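Local structure of putative alpha-N-acetylgalactosaminidase (Bacillus halodurans C-125, 3CC1) at residues Y49-I54 with G111-R116; D53-E58 with P147-M152; W308-S313 with V357-N362. The protein probably hydrolyses alpha-linked N-acetylgalactosamine from the ends of glycan chains, as a glycosidase with a barrel domain and a C-terminal beta sandwich. One frame throughout, in Å; residues are numbered along the deposited sequence.

How the contacts relate
Contacts 1 and 2 form one neighbourhood, whereas contact 3 lies well apart. Strand 49-52 pairs with strand 109-115 in contact 1, and the chain leaving the first of these runs directly into contact 2, so the two share D53 and I54. Their centres are about 11 Å apart, and the side chain of W56 reaches back to the backbone oxygen of H113. Contact 3 closes later in the chain; its centre is about 26 Å from that of contact 1 and about 33 Å from that of contact 2. The three contacts thus belong to the barrel's strands, to the loops that follow them near a probable substrate pocket, and to the junction of helix 298-310 with the C-terminal sandwich.

Contact 1: residues Y49-I54 with G111-R116; sequences YIVVDI and GIHIMR
Strand 49-52 and the 111-115 part of strand 109-115 run side by side in parallel, their axes 4.4 Å apart at closest approach and twisted by 31°, with V51 beside G111 and V52 beside I112. Three backbone bonds join them: G111 N gives to I50 O (2.8 Å), V52 N to G111 O (2.9 Å) and H113 N to V52 O (2.9 Å), the last nearly along the carbonyl axis. V52 and I112 share one face, where V52 rests on V31 of helix 28-41. V51 lies on the other face, and a CB on G111 would crowd its CG2. V51 CG1, anti to the backbone N, meets the edge of the imidazole at H113 CD2 (3.6 Å). Over one face of that ring sits D53 OD2, 3.0 Å above the H113 plane, the carboxylate turned 44° from the ring. The two touch without a hydrogen bond, the angle at ND1 being poor: H113 ND1 bonds to D184, while D53 OD2 accepts from N17. I54 CG2 packs on H113 CB (3.6 Å) and reaches the selenium of M115. An alanine at H113 would remove the ring that D53 OD2 lies against and the ND1 bond to D184, and would probably leave D53 less firmly placed. Adjacent parallel strands delivering polar side chains at their C-terminal ends are characteristic of a TIM barrel, and an imidazole bound beside D53 is consistent with the substrate pocket lying here.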
loop_
_atom_site.group_PDB
_atom_site.type_symbol
_atom_site.label_atom_id
_atom_site.label_comp_id
_atom_site.label_asym_id
_atom_site.label_seq_id
_atom_site.Cartn_x
_atom_site.Cartn_y
_atom_site.Cartn_z
ATOM N N TYR A 49 -26.367 -20.202 -19.319
ATOM C CA TYR A 49 -27.245 -19.209 -18.742
ATOM C C TYR A 49 -27.385 -17.990 -19.654
ATOM O O TYR A 49 -26.416 -17.516 -20.235
ATOM C CB TYR A 49 -26.729 -18.756 -17.386
ATOM C CG TYR A 49 -26.918 -19.756 -16.303
ATOM C CD1 TYR A 49 -28.162 -19.920 -15.708
ATOM C CD2 TYR A 49 -25.879 -20.598 -15.914
ATOM C CE1 TYR A 49 -28.365 -20.885 -14.733
ATOM C CE2 TYR A 49 -26.062 -21.546 -14.934
ATOM C CZ TYR A 49 -27.302 -21.683 -14.343
ATOM O OH TYR A 49 -27.505 -22.614 -13.348
ATOM N N ILE A 50 -28.619 -17.519 -19.771
ATOM C CA ILE A 50 -28.971 -16.287 -20.495
ATOM C C ILE A 50 -29.590 -15.377 -19.435
ATOM O O ILE A 50 -30.664 -15.683 -18.878
ATOM C CB ILE A 50 -29.933 -16.585 -21.674
ATOM C CG1 ILE A 50 -29.216 -17.444 -22.763
ATOM C CG2 ILE A 50 -30.555 -15.275 -22.256
ATOM C CD1 ILE A 50 -28.127 -16.682 -23.566
ATOM N N VAL A 51 -28.889 -14.290 -19.117
ATOM C CA VAL A 51 -29.225 -13.499 -17.912
ATOM C C VAL A 51 -29.519 -12.059 -18.251
ATOM O O VAL A 51 -28.705 -11.380 -18.883
ATOM C CB VAL A 51 -28.094 -13.542 -16.835
ATOM C CG1 VAL A 51 -28.511 -12.788 -15.530
ATOM C CG2 VAL A 51 -27.676 -15.005 -16.523
ATOM N N VAL A 52 -30.694 -11.615 -17.797
ATOM C CA VAL A 52 -31.149 -10.259 -18.000
ATOM C C VAL A 52 -30.772 -9.482 -16.750
ATOM O O VAL A 52 -31.139 -9.824 -15.634
ATOM C CB VAL A 52 -32.685 -10.182 -18.288
ATOM C CG1 VAL A 52 -33.176 -8.724 -18.244
ATOM C CG2 VAL A 52 -33.047 -10.838 -19.626
ATOM N N ASP A 53 -29.969 -8.458 -16.932
ATOM C CA ASP A 53 -29.544 -7.660 -15.796
ATOM C C ASP A 53 -30.668 -6.695 -15.307
ATOM O O ASP A 53 -31.832 -6.734 -15.763
ATOM C CB ASP A 53 -28.183 -6.966 -16.075
ATOM C CG ASP A 53 -27.277 -6.920 -14.815
ATOM O OD1 ASP A 53 -27.567 -6.161 -13.886
ATOM O OD2 ASP A 53 -26.333 -7.708 -14.717
ATOM N N ILE A 54 -30.296 -5.849 -14.359
ATOM C CA ILE A 54 -31.233 -5.059 -13.616
ATOM C C ILE A 54 -32.035 -4.080 -14.494
ATOM O O ILE A 54 -31.641 -3.737 -15.614
ATOM C CB ILE A 54 -30.557 -4.262 -12.477
ATOM C CG1 ILE A 54 -29.501 -3.282 -13.015
ATOM C CG2 ILE A 54 -29.990 -5.180 -11.416
ATOM C CD1 ILE A 54 -29.138 -2.135 -12.049
ATOM N N GLY A 111 -31.920 -16.471 -16.476
ATOM C CA GLY A 111 -31.593 -15.787 -15.252
ATOM C C GLY A 111 -31.957 -14.310 -15.276
ATOM O O GLY A 111 -32.062 -13.690 -16.340
ATOM N N ILE A 112 -32.151 -13.758 -14.078
ATOM C CA ILE A 112 -32.392 -12.323 -13.891
ATOM C C ILE A 112 -31.581 -11.793 -12.746
ATOM O O ILE A 112 -31.164 -12.544 -11.858
ATOM C CB ILE A 112 -33.928 -11.976 -13.657
ATOM C CG1 ILE A 112 -34.424 -12.580 -12.345
ATOM C CG2 ILE A 112 -34.791 -12.466 -14.864
ATOM C CD1 ILE A 112 -35.932 -12.362 -12.047
ATOM N N HIS A 113 -31.340 -10.475 -12.779
ATOM C CA HIS A 113 -30.852 -9.737 -11.596
ATOM C C HIS A 113 -31.976 -8.959 -11.014
ATOM O O HIS A 113 -32.763 -8.361 -11.722
ATOM C CB HIS A 113 -29.730 -8.736 -11.928
ATOM C CG HIS A 113 -28.395 -9.352 -12.206
ATOM N ND1 HIS A 113 -27.205 -8.728 -11.859
ATOM C CD2 HIS A 113 -28.054 -10.489 -12.863
ATOM C CE1 HIS A 113 -26.196 -9.505 -12.232
ATOM N NE2 HIS A 113 -26.682 -10.572 -12.853
ATOM N N ILE A 114 -32.061 -8.983 -9.694
ATOM C CA ILE A 114 -32.985 -8.160 -8.975
ATOM C C ILE A 114 -32.197 -7.268 -8.002
ATOM O O ILE A 114 -31.067 -7.583 -7.641
ATOM C CB ILE A 114 -34.036 -9.030 -8.249
ATOM C CG1 ILE A 114 -33.408 -9.781 -7.077
ATOM C CG2 ILE A 114 -34.706 -10.002 -9.256
ATOM C CD1 ILE A 114 -34.389 -10.602 -6.252
HETATM N N MSE A 115 -32.824 -6.158 -7.584
HETATM C CA MSE A 115 -32.345 -5.304 -6.522
HETATM C C MSE A 115 -32.952 -5.748 -5.196
HETATM O O MSE A 115 -34.127 -6.155 -5.107
HETATM C CB MSE A 115 -32.771 -3.858 -6.779
HETATM C CG MSE A 115 -32.240 -3.297 -8.077
HETATM SE SE MSE A 115 -30.338 -2.899 -8.011
HETATM C CE MSE A 115 -30.319 -1.684 -6.475
ATOM N N ARG A 116 -32.117 -5.752 -4.183
ATOM C CA ARG A 116 -32.562 -5.990 -2.833
ATOM C C ARG A 116 -33.700 -5.053 -2.480
ATOM O O ARG A 116 -33.645 -3.859 -2.786
ATOM C CB ARG A 116 -31.414 -5.699 -1.879
ATOM C CG ARG A 116 -31.753 -5.827 -0.408
ATOM C CD ARG A 116 -30.616 -5.289 0.476
ATOM N NE ARG A 116 -30.380 -3.863 0.301
ATOM C CZ ARG A 116 -30.892 -2.909 1.083
ATOM N NH1 ARG A 116 -31.694 -3.216 2.075
ATOM N NH2 ARG A 116 -30.628 -1.645 0.855
#

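Contact 2: residues D53-E58 with P147-M152; sequences DIQWYE and PWNTDM
Two turns meet among the loops that follow the barrel strands: a type I beta turn from Q55 to E58 and an Asx turn in which N149 OD1 accepts from D151 N (2.8 Å). The carboxylate of D151 is their meeting point. Y57 OH gives to D151 OD2 (2.7 Å), tip to tip, the phenol ring standing 77° from the carboxylate plane. N149 ND2 also gives to D151 OD2 (3.1 Å), coming from far above the carboxylate plane, so two donors fix this oxygen. D151 OD1 lies 2.9 Å from E58 OE1, an approach of like charges which would probably raise the pKa of one of the two acids. A water bridges D151 OD1 (2.7 Å) and Q55 OE1 (2.8 Å). Farther along, I54 CD1 touches the edge of the indole at W148 CZ3 (4.3 Å). These loops reach the subunit interface: W148 makes a cation-pi interaction with R190 of the second subunit, and I54 and W148 both pack on L191 of that same subunit. Within its own chain the cluster packs against strand 109-115, where M115 meets Y57 and M152, while W56 NE1 bonds to the carbonyl of H113.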
loop_
_atom_site.group_PDB
_atom_site.type_symbol
_atom_site.label_atom_id
_atom_site.label_comp_id
_atom_site.label_asym_id
_atom_site.label_seq_id
_atom_site.Cartn_x
_atom_site.Cartn_y
_atom_site.Cartn_z
ATOM N N ASP A 53 -29.969 -8.458 -16.932
ATOM C CA ASP A 53 -29.544 -7.660 -15.796
ATOM C C ASP A 53 -30.668 -6.695 -15.307
ATOM O O ASP A 53 -31.832 -6.734 -15.763
ATOM C CB ASP A 53 -28.183 -6.966 -16.075
ATOM C CG ASP A 53 -27.277 -6.920 -14.815
ATOM O OD1 ASP A 53 -27.567 -6.161 -13.886
ATOM O OD2 ASP A 53 -26.333 -7.708 -14.717
ATOM N N ILE A 54 -30.296 -5.849 -14.359
ATOM C CA ILE A 54 -31.233 -5.059 -13.616
ATOM C C ILE A 54 -32.035 -4.080 -14.494
ATOM O O ILE A 54 -31.641 -3.737 -15.614
ATOM C CB ILE A 54 -30.557 -4.262 -12.477
ATOM C CG1 ILE A 54 -29.501 -3.282 -13.015
ATOM C CG2 ILE A 54 -29.990 -5.180 -11.416
ATOM C CD1 ILE A 54 -29.138 -2.135 -12.049
ATOM N N GLN A 55 -33.161 -3.682 -13.945
ATOM C CA GLN A 55 -34.010 -2.614 -14.486
ATOM C C GLN A 55 -34.800 -3.078 -15.703
ATOM O O GLN A 55 -35.212 -2.290 -16.542
ATOM C CB GLN A 55 -33.194 -1.319 -14.719
ATOM C CG GLN A 55 -32.774 -0.711 -13.371
ATOM C CD GLN A 55 -31.885 0.520 -13.472
ATOM O OE1 GLN A 55 -32.199 1.543 -12.877
ATOM N NE2 GLN A 55 -30.742 0.398 -14.138
ATOM N N TRP A 56 -35.009 -4.384 -15.753
ATOM C CA TRP A 56 -35.884 -4.997 -16.720
ATOM C C TRP A 56 -37.351 -4.587 -16.542
ATOM O O TRP A 56 -38.156 -4.866 -17.424
ATOM C CB TRP A 56 -35.738 -6.542 -16.687
ATOM C CG TRP A 56 -35.749 -7.153 -15.305
ATOM C CD1 TRP A 56 -34.664 -7.498 -14.581
ATOM C CD2 TRP A 56 -36.893 -7.493 -14.499
ATOM N NE1 TRP A 56 -35.040 -7.994 -13.355
ATOM C CE2 TRP A 56 -36.405 -8.022 -13.287
ATOM C CE3 TRP A 56 -38.275 -7.396 -14.677
ATOM C CZ2 TRP A 56 -37.239 -8.447 -12.280
ATOM C CZ3 TRP A 56 -39.097 -7.824 -13.684
ATOM C CH2 TRP A 56 -38.585 -8.341 -12.489
ATOM N N TYR A 57 -37.633 -3.828 -15.456
ATOM C CA TYR A 57 -38.977 -3.418 -15.020
ATOM C C TYR A 57 -39.196 -1.911 -15.198
ATOM O O TYR A 57 -40.213 -1.374 -14.787
ATOM C CB TYR A 57 -39.191 -3.820 -13.534
ATOM C CG TYR A 57 -37.971 -3.503 -12.703
ATOM C CD1 TYR A 57 -37.697 -2.177 -12.328
ATOM C CD2 TYR A 57 -37.051 -4.492 -12.365
ATOM C CE1 TYR A 57 -36.549 -1.868 -11.613
ATOM C CE2 TYR A 57 -35.918 -4.190 -11.648
ATOM C CZ TYR A 57 -35.665 -2.868 -11.293
ATOM O OH TYR A 57 -34.544 -2.539 -10.560
ATOM N N GLU A 58 -38.224 -1.242 -15.829
ATOM C CA GLU A 58 -38.173 0.215 -15.878
ATOM C C GLU A 58 -38.252 0.752 -17.305
ATOM O O GLU A 58 -37.220 0.923 -17.939
ATOM C CB GLU A 58 -36.871 0.723 -15.229
ATOM C CG GLU A 58 -36.823 2.238 -14.983
ATOM C CD GLU A 58 -35.959 2.616 -13.740
ATOM O OE1 GLU A 58 -35.724 1.723 -12.883
ATOM O OE2 GLU A 58 -35.541 3.799 -13.609
ATOM N N PRO A 147 -27.356 3.551 -2.472
ATOM C CA PRO A 147 -26.872 4.860 -2.868
ATOM C C PRO A 147 -26.692 5.043 -4.357
ATOM O O PRO A 147 -26.550 6.155 -4.769
ATOM C CB PRO A 147 -25.511 4.965 -2.165
ATOM C CG PRO A 147 -25.135 3.637 -1.843
ATOM C CD PRO A 147 -26.372 2.860 -1.629
ATOM N N TRP A 148 -26.771 3.987 -5.152
ATOM C CA TRP A 148 -26.497 4.112 -6.585
ATOM C C TRP A 148 -27.733 3.883 -7.467
ATOM O O TRP A 148 -27.661 3.912 -8.701
ATOM C CB TRP A 148 -25.343 3.190 -6.994
ATOM C CG TRP A 148 -25.343 1.811 -6.461
ATOM C CD1 TRP A 148 -24.696 1.370 -5.345
ATOM C CD2 TRP A 148 -25.948 0.655 -7.052
ATOM N NE1 TRP A 148 -24.887 0.036 -5.182
ATOM C CE2 TRP A 148 -25.651 -0.442 -6.211
ATOM C CE3 TRP A 148 -26.736 0.444 -8.182
ATOM C CZ2 TRP A 148 -26.101 -1.740 -6.474
ATOM C CZ3 TRP A 148 -27.175 -0.864 -8.457
ATOM C CH2 TRP A 148 -26.848 -1.932 -7.606
ATOM N N ASN A 149 -28.871 3.705 -6.799
ATOM C CA ASN A 149 -30.130 3.402 -7.469
ATOM C C ASN A 149 -31.368 3.611 -6.606
ATOM O O ASN A 149 -31.517 3.002 -5.548
ATOM C CB ASN A 149 -30.075 1.957 -7.957
ATOM C CG ASN A 149 -31.404 1.460 -8.450
ATOM O OD1 ASN A 149 -32.287 1.109 -7.652
ATOM N ND2 ASN A 149 -31.556 1.410 -9.779
ATOM N N THR A 150 -32.283 4.446 -7.103
ATOM C CA THR A 150 -33.468 4.867 -6.342
ATOM C C THR A 150 -34.686 3.888 -6.377
ATOM O O THR A 150 -35.751 4.228 -5.880
ATOM C CB THR A 150 -34.000 6.254 -6.836
ATOM O OG1 THR A 150 -34.229 6.188 -8.251
ATOM C CG2 THR A 150 -33.008 7.366 -6.574
ATOM N N ASP A 151 -34.528 2.692 -6.930
ATOM C CA ASP A 151 -35.702 1.855 -7.226
ATOM C C ASP A 151 -36.391 1.325 -5.951
ATOM O O ASP A 151 -37.607 1.192 -5.894
ATOM C CB ASP A 151 -35.309 0.635 -8.111
ATOM C CG ASP A 151 -34.960 1.003 -9.551
ATOM O OD1 ASP A 151 -35.349 2.115 -10.023
ATOM O OD2 ASP A 151 -34.316 0.127 -10.213
HETATM N N MSE A 152 -35.608 0.982 -4.951
HETATM C CA MSE A 152 -36.100 0.198 -3.807
HETATM C C MSE A 152 -35.876 0.872 -2.441
HETATM O O MSE A 152 -35.056 1.783 -2.280
HETATM C CB MSE A 152 -35.421 -1.177 -3.743
HETATM C CG MSE A 152 -35.092 -1.881 -5.074
HETATM SE SE MSE A 152 -36.675 -2.345 -6.071
HETATM C CE MSE A 152 -37.027 -4.138 -5.366
HETATM O O HOH W 1 -33.532 3.565 -11.379
#

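Contact 3: residues W308-S313 with V357-N362; sequences WAICHS and VAWAAN. Unlike the reference sequence in segment 308-313: H312 (reference Arg).
I310, in the last turn of helix 298-310, packs across W359, A360 and A361 of strand 356-362. I310 CG2 touches W359 CB at 3.8 Å and also meets the near part of the indole, obliquely. The CG1 of I310 is anti to the backbone N, and chi2 of 93°, away from a staggered position, swings I310 CD1 along the strand, to 4.0 Å from A361 N and 4.1 Å from A361 CB. The strand's alternation suits this: the CB atoms of W359 and A361 point toward the helix, while that of A360 points away and packs on V350 of the neighbouring strand 345-353. One residue on, C311 CB reaches the far end of the indole at W359 CZ3 (4.1 Å). The contact is thus purely apolar, one isoleucine and one tryptophan carrying most of it.

The next shell fixes both partners. W359 also touches C257 and E261 of helix 247-262, and its ring meets F349 edge-to-face. The helix ends in a Schellman motif, S313 N giving to W308 O (3.1 Å) and H312 N to A309 O (3.3 Å), with H312 at positive phi (68°). The carbonyl of I310 accepts from N347, and H312 ND1 is hydrogen-bonded to the backbone O of N341. A helix end of the barrel thereby packs against the face of the antiparallel sheet, the junction expected of an alpha-galactosidase-like enzyme in which a TIM barrel is followed by a C-terminal beta sandwich.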
loop_
_atom_site.group_PDB
_atom_site.type_symbol
_atom_site.label_atom_id
_atom_site.label_comp_id
_atom_site.label_asym_id
_atom_site.label_seq_id
_atom_site.Cartn_x
_atom_site.Cartn_y
_atom_site.Cartn_z
ATOM N N TRP A 308 -9.551 -15.759 -14.211
ATOM C CA TRP A 308 -10.945 -16.145 -14.014
ATOM C C TRP A 308 -11.069 -17.667 -14.029
ATOM O O TRP A 308 -11.761 -18.237 -13.222
ATOM C CB TRP A 308 -11.863 -15.592 -15.116
ATOM C CG TRP A 308 -12.501 -14.210 -14.927
ATOM C CD1 TRP A 308 -13.817 -13.919 -15.090
ATOM C CD2 TRP A 308 -11.855 -12.953 -14.608
ATOM N NE1 TRP A 308 -14.044 -12.582 -14.888
ATOM C CE2 TRP A 308 -12.859 -11.962 -14.597
ATOM C CE3 TRP A 308 -10.547 -12.576 -14.311
ATOM C CZ2 TRP A 308 -12.589 -10.636 -14.334
ATOM C CZ3 TRP A 308 -10.278 -11.225 -14.044
ATOM C CH2 TRP A 308 -11.296 -10.284 -14.052
ATOM N N ALA A 309 -10.375 -18.308 -14.944
ATOM C CA ALA A 309 -10.374 -19.793 -15.020
ATOM C C ALA A 309 -9.787 -20.433 -13.766
ATOM O O ALA A 309 -10.418 -21.256 -13.136
ATOM C CB ALA A 309 -9.595 -20.280 -16.260
ATOM N N ILE A 310 -8.594 -19.996 -13.384
ATOM C CA ILE A 310 -7.817 -20.649 -12.332
ATOM C C ILE A 310 -8.419 -20.402 -10.955
ATOM O O ILE A 310 -8.213 -21.197 -10.048
ATOM C CB ILE A 310 -6.334 -20.195 -12.362
ATOM C CG1 ILE A 310 -5.422 -21.246 -11.694
ATOM C CG2 ILE A 310 -6.165 -18.821 -11.690
ATOM C CD1 ILE A 310 -4.846 -22.235 -12.635
ATOM N N CYS A 311 -9.230 -19.355 -10.793
ATOM C CA CYS A 311 -9.856 -19.145 -9.481
ATOM C C CYS A 311 -11.351 -19.571 -9.374
ATOM O O CYS A 311 -11.981 -19.414 -8.327
ATOM C CB CYS A 311 -9.602 -17.726 -8.975
ATOM S SG CYS A 311 -10.672 -16.526 -9.638
ATOM N N HIS A 312 -11.879 -20.174 -10.440
ATOM C CA HIS A 312 -13.281 -20.653 -10.473
ATOM C C HIS A 312 -14.305 -19.506 -10.457
ATOM O O HIS A 312 -15.357 -19.626 -9.863
ATOM C CB HIS A 312 -13.577 -21.584 -9.296
ATOM C CG HIS A 312 -12.914 -22.928 -9.377
ATOM N ND1 HIS A 312 -12.994 -23.733 -10.490
ATOM C CD2 HIS A 312 -12.219 -23.634 -8.454
ATOM C CE1 HIS A 312 -12.359 -24.866 -10.259
ATOM N NE2 HIS A 312 -11.895 -24.840 -9.024
ATOM N N SER A 313 -14.008 -18.400 -11.125
ATOM C CA SER A 313 -14.989 -17.346 -11.247
ATOM C C SER A 313 -16.119 -17.813 -12.199
ATOM O O SER A 313 -15.842 -18.498 -13.217
ATOM C CB SER A 313 -14.330 -16.074 -11.808
ATOM O OG SER A 313 -15.245 -14.969 -11.867
ATOM N N VAL A 357 3.250 -12.771 -11.104
ATOM C CA VAL A 357 2.284 -13.499 -10.330
ATOM C C VAL A 357 2.123 -14.924 -10.853
ATOM O O VAL A 357 2.164 -15.166 -12.054
ATOM C CB VAL A 357 0.874 -12.796 -10.357
ATOM C CG1 VAL A 357 -0.116 -13.556 -9.486
ATOM C CG2 VAL A 357 0.999 -11.316 -9.953
ATOM N N ALA A 358 1.945 -15.858 -9.932
ATOM C CA ALA A 358 1.700 -17.297 -10.265
ATOM C C ALA A 358 0.507 -17.817 -9.467
ATOM O O ALA A 358 0.303 -17.399 -8.320
ATOM C CB ALA A 358 2.984 -18.136 -9.989
ATOM N N TRP A 359 -0.353 -18.604 -10.123
ATOM C CA TRP A 359 -1.450 -19.331 -9.486
ATOM C C TRP A 359 -1.343 -20.775 -10.029
ATOM O O TRP A 359 -0.729 -21.000 -11.077
ATOM C CB TRP A 359 -2.845 -18.779 -9.862
ATOM C CG TRP A 359 -3.237 -17.485 -9.207
ATOM C CD1 TRP A 359 -2.665 -16.259 -9.420
ATOM C CD2 TRP A 359 -4.304 -17.263 -8.294
ATOM N NE1 TRP A 359 -3.266 -15.321 -8.658
ATOM C CE2 TRP A 359 -4.281 -15.900 -7.957
ATOM C CE3 TRP A 359 -5.263 -18.083 -7.721
ATOM C CZ2 TRP A 359 -5.177 -15.335 -7.081
ATOM C CZ3 TRP A 359 -6.131 -17.542 -6.844
ATOM C CH2 TRP A 359 -6.094 -16.162 -6.528
ATOM N N ALA A 360 -1.938 -21.723 -9.317
ATOM C CA ALA A 360 -1.941 -23.132 -9.703
ATOM C C ALA A 360 -3.248 -23.847 -9.365
ATOM O O ALA A 360 -4.063 -23.410 -8.522
ATOM C CB ALA A 360 -0.747 -23.855 -9.058
ATOM N N ALA A 361 -3.437 -24.974 -10.032
ATOM C CA ALA A 361 -4.517 -25.896 -9.715
ATOM C C ALA A 361 -4.170 -27.296 -10.189
ATOM O O ALA A 361 -3.195 -27.515 -10.912
ATOM C CB ALA A 361 -5.889 -25.434 -10.330
ATOM N N ASN A 362 -4.999 -28.233 -9.766
ATOM C CA ASN A 362 -4.813 -29.624 -10.092
ATOM C C ASN A 362 -6.007 -30.155 -10.844
ATOM O O ASN A 362 -7.156 -29.852 -10.533
ATOM C CB ASN A 362 -4.561 -30.447 -8.827
ATOM C CG ASN A 362 -3.176 -30.184 -8.243
ATOM O OD1 ASN A 362 -2.904 -29.126 -7.716
ATOM N ND2 ASN A 362 -2.308 -31.112 -8.391
#